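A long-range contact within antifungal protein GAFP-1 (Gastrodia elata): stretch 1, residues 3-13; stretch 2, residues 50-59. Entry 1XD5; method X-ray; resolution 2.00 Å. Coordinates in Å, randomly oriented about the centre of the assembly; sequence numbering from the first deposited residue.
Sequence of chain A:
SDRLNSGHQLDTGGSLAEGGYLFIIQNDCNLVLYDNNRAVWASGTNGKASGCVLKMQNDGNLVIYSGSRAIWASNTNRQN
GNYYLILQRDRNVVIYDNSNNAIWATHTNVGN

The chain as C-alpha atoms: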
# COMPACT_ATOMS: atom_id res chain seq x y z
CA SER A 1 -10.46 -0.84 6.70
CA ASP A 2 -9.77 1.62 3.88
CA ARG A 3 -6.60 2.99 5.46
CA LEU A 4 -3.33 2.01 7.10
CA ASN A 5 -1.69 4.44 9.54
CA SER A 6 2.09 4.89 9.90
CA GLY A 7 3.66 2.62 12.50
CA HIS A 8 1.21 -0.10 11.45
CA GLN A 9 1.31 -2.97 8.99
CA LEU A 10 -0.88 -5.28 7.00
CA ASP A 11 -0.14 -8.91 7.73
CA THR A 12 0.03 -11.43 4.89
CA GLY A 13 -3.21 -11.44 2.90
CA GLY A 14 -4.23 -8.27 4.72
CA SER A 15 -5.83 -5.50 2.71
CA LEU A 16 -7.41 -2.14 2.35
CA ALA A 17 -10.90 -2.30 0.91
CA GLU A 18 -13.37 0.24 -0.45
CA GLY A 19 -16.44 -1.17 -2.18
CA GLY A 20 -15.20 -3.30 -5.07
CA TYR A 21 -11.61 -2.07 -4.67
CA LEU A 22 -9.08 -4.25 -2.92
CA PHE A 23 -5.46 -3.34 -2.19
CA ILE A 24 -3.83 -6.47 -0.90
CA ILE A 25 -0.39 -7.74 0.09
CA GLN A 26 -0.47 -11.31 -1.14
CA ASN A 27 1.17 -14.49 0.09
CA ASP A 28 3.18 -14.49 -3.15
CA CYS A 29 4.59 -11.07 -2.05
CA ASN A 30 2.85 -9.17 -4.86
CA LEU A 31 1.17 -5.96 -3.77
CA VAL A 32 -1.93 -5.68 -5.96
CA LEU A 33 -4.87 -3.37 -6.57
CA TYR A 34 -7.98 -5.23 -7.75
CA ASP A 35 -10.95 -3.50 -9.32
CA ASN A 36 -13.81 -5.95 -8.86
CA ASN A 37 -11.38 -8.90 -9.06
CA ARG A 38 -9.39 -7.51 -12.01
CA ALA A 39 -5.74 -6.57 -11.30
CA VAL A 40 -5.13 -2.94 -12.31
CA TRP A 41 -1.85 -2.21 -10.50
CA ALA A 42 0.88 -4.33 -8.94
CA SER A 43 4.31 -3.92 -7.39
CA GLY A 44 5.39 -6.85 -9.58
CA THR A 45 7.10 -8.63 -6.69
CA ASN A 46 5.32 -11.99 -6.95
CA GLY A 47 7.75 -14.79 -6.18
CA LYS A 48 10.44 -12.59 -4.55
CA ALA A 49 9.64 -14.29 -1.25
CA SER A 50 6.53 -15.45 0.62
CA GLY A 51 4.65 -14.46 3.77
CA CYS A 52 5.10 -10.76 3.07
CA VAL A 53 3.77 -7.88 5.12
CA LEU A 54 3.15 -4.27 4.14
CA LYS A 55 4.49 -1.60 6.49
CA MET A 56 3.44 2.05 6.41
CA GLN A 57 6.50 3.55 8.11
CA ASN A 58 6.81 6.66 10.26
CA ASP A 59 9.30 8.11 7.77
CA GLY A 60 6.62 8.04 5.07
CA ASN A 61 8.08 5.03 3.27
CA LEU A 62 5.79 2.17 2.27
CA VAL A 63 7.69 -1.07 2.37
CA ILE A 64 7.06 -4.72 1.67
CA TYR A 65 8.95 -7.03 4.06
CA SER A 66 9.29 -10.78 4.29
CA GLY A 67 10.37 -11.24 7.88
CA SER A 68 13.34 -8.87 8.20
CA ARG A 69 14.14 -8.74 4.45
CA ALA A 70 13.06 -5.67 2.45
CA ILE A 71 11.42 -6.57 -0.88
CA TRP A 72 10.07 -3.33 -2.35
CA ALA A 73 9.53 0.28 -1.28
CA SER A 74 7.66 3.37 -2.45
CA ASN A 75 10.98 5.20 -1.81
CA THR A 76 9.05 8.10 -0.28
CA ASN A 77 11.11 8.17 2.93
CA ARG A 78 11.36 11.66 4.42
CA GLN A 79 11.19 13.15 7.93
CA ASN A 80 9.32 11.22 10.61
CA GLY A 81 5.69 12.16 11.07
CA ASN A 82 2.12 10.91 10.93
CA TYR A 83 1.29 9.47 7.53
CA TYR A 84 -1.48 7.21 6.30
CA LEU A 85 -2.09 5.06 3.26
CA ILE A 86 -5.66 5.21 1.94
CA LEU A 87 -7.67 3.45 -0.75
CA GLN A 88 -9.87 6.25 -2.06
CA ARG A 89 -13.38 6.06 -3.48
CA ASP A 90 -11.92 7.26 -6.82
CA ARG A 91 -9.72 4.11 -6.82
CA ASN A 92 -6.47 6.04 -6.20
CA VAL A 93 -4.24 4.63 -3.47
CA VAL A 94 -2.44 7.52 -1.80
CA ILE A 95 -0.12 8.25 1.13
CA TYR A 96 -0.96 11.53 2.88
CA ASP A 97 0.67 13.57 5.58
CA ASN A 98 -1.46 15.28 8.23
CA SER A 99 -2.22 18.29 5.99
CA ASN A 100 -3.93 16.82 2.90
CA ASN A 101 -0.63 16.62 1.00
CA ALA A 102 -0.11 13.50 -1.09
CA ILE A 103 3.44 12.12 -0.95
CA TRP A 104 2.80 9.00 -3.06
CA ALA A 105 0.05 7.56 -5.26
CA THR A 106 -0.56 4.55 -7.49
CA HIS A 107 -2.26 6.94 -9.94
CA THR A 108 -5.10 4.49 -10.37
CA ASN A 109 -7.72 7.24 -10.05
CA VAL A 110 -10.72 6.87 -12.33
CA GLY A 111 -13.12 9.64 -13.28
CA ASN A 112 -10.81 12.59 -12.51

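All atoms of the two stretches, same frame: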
# COMPACT_ATOMS: atom_id res chain seq x y z
N ARG A 3 -7.85 2.28 5.23
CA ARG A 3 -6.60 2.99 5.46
C ARG A 3 -5.65 2.28 6.41
O ARG A 3 -6.07 1.47 7.25
CB ARG A 3 -6.86 4.44 5.89
CG ARG A 3 -7.29 4.62 7.34
CD ARG A 3 -8.01 5.94 7.58
NE ARG A 3 -9.31 5.94 6.92
CZ ARG A 3 -10.06 7.01 6.70
NH1 ARG A 3 -9.65 8.22 7.08
NH2 ARG A 3 -11.23 6.88 6.09
N LEU A 4 -4.37 2.58 6.25
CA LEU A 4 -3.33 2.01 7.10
C LEU A 4 -2.50 3.17 7.61
O LEU A 4 -1.94 3.93 6.82
CB LEU A 4 -2.44 1.06 6.28
CG LEU A 4 -1.26 0.41 7.01
CD1 LEU A 4 -1.76 -0.47 8.16
CD2 LEU A 4 -0.39 -0.39 6.05
N ASN A 5 -2.43 3.32 8.94
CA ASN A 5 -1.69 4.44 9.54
C ASN A 5 -0.21 4.09 9.69
O ASN A 5 0.14 2.93 9.82
CB ASN A 5 -2.28 4.81 10.91
CG ASN A 5 -3.70 5.38 10.81
OD1 ASN A 5 -3.99 6.25 9.98
ND2 ASN A 5 -4.59 4.90 11.67
N SER A 6 0.65 5.11 9.69
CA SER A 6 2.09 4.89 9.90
C SER A 6 2.35 4.26 11.26
O SER A 6 1.65 4.55 12.23
CB SER A 6 2.91 6.17 9.73
OG SER A 6 2.37 7.23 10.49
N GLY A 7 3.34 3.38 11.31
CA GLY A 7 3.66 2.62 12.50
C GLY A 7 2.86 1.33 12.55
O GLY A 7 2.98 0.56 13.51
N HIS A 8 2.03 1.10 11.53
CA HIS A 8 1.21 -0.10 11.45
C HIS A 8 1.48 -0.86 10.16
O HIS A 8 2.08 -0.33 9.22
CB HIS A 8 -0.28 0.25 11.57
CG HIS A 8 -0.65 0.82 12.90
ND1 HIS A 8 -1.15 0.06 13.93
CD2 HIS A 8 -0.56 2.09 13.39
CE1 HIS A 8 -1.37 0.82 14.99
NE2 HIS A 8 -1.02 2.06 14.68
N GLN A 9 1.04 -2.11 10.13
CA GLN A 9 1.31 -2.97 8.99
C GLN A 9 0.11 -3.82 8.63
O GLN A 9 -0.77 -4.05 9.45
CB GLN A 9 2.54 -3.85 9.25
CG GLN A 9 2.28 -5.04 10.15
CD GLN A 9 3.53 -5.85 10.38
OE1 GLN A 9 4.61 -5.29 10.51
NE2 GLN A 9 3.39 -7.17 10.44
N LEU A 10 0.07 -4.25 7.37
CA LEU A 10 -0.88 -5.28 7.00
C LEU A 10 -0.13 -6.59 7.05
O LEU A 10 0.97 -6.70 6.51
CB LEU A 10 -1.46 -5.04 5.60
CG LEU A 10 -2.31 -3.79 5.38
CD1 LEU A 10 -2.59 -3.62 3.89
CD2 LEU A 10 -3.62 -3.82 6.17
N ASP A 11 -0.71 -7.58 7.72
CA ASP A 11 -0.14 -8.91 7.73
C ASP A 11 -0.41 -9.56 6.38
O ASP A 11 -1.13 -9.00 5.55
CB ASP A 11 -0.73 -9.77 8.86
CG ASP A 11 -0.46 -9.19 10.24
OD1 ASP A 11 0.67 -8.68 10.48
OD2 ASP A 11 -1.32 -9.19 11.16
N THR A 12 0.19 -10.72 6.15
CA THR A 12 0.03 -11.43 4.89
C THR A 12 -1.44 -11.66 4.56
O THR A 12 -2.18 -12.16 5.38
CB THR A 12 0.75 -12.77 4.96
OG1 THR A 12 2.11 -12.54 5.33
CG2 THR A 12 0.82 -13.40 3.57
N GLY A 13 -1.83 -11.29 3.35
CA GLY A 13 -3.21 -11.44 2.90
C GLY A 13 -4.10 -10.31 3.39
O GLY A 13 -5.27 -10.24 3.02
N SER A 50 7.90 -15.16 0.22
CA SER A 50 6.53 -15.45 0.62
C SER A 50 6.28 -14.93 2.04
O SER A 50 7.21 -14.55 2.75
CB SER A 50 6.23 -16.94 0.50
OG SER A 50 6.96 -17.67 1.47
N GLY A 51 5.01 -14.89 2.43
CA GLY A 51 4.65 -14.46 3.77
C GLY A 51 4.98 -13.00 4.00
O GLY A 51 5.42 -12.64 5.09
N CYS A 52 4.77 -12.18 2.98
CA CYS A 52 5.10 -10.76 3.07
C CYS A 52 4.11 -9.96 3.88
O CYS A 52 2.95 -10.32 4.01
CB CYS A 52 5.22 -10.13 1.69
SG CYS A 52 6.82 -10.50 0.95
N VAL A 53 4.60 -8.84 4.41
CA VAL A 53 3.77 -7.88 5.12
C VAL A 53 3.99 -6.51 4.49
O VAL A 53 5.00 -6.29 3.81
CB VAL A 53 4.06 -7.90 6.64
CG1 VAL A 53 3.85 -9.31 7.20
CG2 VAL A 53 5.48 -7.42 6.94
N LEU A 54 3.06 -5.59 4.71
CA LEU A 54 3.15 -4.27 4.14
C LEU A 54 3.20 -3.28 5.30
O LEU A 54 2.28 -3.24 6.11
CB LEU A 54 1.94 -3.98 3.24
CG LEU A 54 1.93 -2.60 2.55
CD1 LEU A 54 3.08 -2.48 1.56
CD2 LEU A 54 0.58 -2.31 1.86
N LYS A 55 4.28 -2.52 5.38
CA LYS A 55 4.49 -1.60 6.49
C LYS A 55 4.40 -0.16 6.02
O LYS A 55 5.16 0.25 5.15
CB LYS A 55 5.85 -1.84 7.15
CG LYS A 55 6.02 -3.20 7.81
CD LYS A 55 7.21 -3.20 8.78
CE LYS A 55 7.46 -4.59 9.37
NZ LYS A 55 8.80 -4.71 10.02
N MET A 56 3.49 0.61 6.61
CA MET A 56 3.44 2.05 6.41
C MET A 56 4.33 2.62 7.51
O MET A 56 3.95 2.59 8.69
CB MET A 56 2.00 2.56 6.52
CG MET A 56 1.82 4.08 6.36
SD MET A 56 2.18 4.68 4.69
CE MET A 56 3.81 5.43 4.91
N GLN A 57 5.50 3.10 7.14
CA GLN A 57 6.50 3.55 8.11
C GLN A 57 6.31 5.00 8.54
O GLN A 57 5.71 5.82 7.83
CB GLN A 57 7.91 3.33 7.56
CG GLN A 57 8.20 1.85 7.24
CD GLN A 57 9.64 1.57 6.87
OE1 GLN A 57 10.06 0.43 6.89
NE2 GLN A 57 10.38 2.60 6.50
N ASN A 58 6.84 5.31 9.72
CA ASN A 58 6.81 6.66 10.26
C ASN A 58 7.63 7.68 9.47
O ASN A 58 7.44 8.88 9.61
CB ASN A 58 7.24 6.64 11.73
CG ASN A 58 6.14 6.14 12.65
OD1 ASN A 58 4.98 6.55 12.52
ND2 ASN A 58 6.48 5.25 13.56
N ASP A 59 8.54 7.20 8.63
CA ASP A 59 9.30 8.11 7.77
C ASP A 59 8.62 8.36 6.42
O ASP A 59 9.17 9.04 5.55
CB ASP A 59 10.74 7.65 7.59
CG ASP A 59 10.85 6.31 6.88
OD1 ASP A 59 9.81 5.75 6.47
OD2 ASP A 59 11.95 5.74 6.70

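The most unusual feature of this contact is a glycine turn that feeds its own amide into the neighbouring strand. Asn5 to His8 form a type II turn, closed by a weak bond from His8 N to Asn5 O (3.1 Å), and within it Gly7 N donates to Met56 O at 2.8 Å. Gly7 sits at phi 88°, where a CB would be jammed against the carbonyl oxygen of Ser6, so the backbone conformation itself calls for glycine. Met56 O is also approached by Ser6 CA at 3.2 Å in a CA-H...O contact, so one carbonyl serves two consecutive residues of the turn.

Beyond the turn the chain runs antiparallel to strand 52-56, with axes at 148° and 4.5 Å apart at their closest. Leu10 and Leu54 make the firm hydrogen-bonded pair: Leu10 N gives to Leu54 O at 2.7 Å, and Leu54 N returns to Leu10 O at 3.0 Å. Met56 N donates to His8 O at 3.1 Å. Between these lies the non-hydrogen-bonded pair Gln9 and Lys55, whose CA atoms come within 4.3 Å; there Gln9 CA approaches Leu54 O at 3.1 Å, a CA-H...O contact beside the bond from Leu10 N.

Alternation sorts the side chains. Leu10, Leu54 and Met56 point to one face, and Leu10 CD1 meets Leu54 CD2 at 4.0 Å. Strand 3-5, whose direction makes 64° with that of strand 52-56 and whose axis comes no nearer than 7.4 Å, adds Leu4, whose CD2 lies 3.8 Å from Met56 CB. Met56 loses more area to the other stretch than any other residue here, although the end of its side chain leads away.

Gln9 and Lys55 share the more polar face. Gln9 OE1 lies 3.1 Å from Lys55 CE, a contact with the lysine's aliphatic portion, while Gln9 NE2 donates to Asp11 OD1 at 3.1 Å. That hydrogen bond ties the amide back to its own stretch.

Past Leu10 the strand gives way to loop, and a side chain takes over the bonding: Thr12 OG1 donates to Cys52 O at 2.7 Å. Thr12 CA also approaches Cys52 O, at 3.2 Å, so this carbonyl receives both a hydroxyl and a CA-H contact. Val53 packs beside this end, its CB 3.3 Å from Leu10 O and its CG1 4.0 Å from Asp11 CA.

The rule is economical: a glycine amide at one end, a threonine hydroxyl at the other, and paired leucines between.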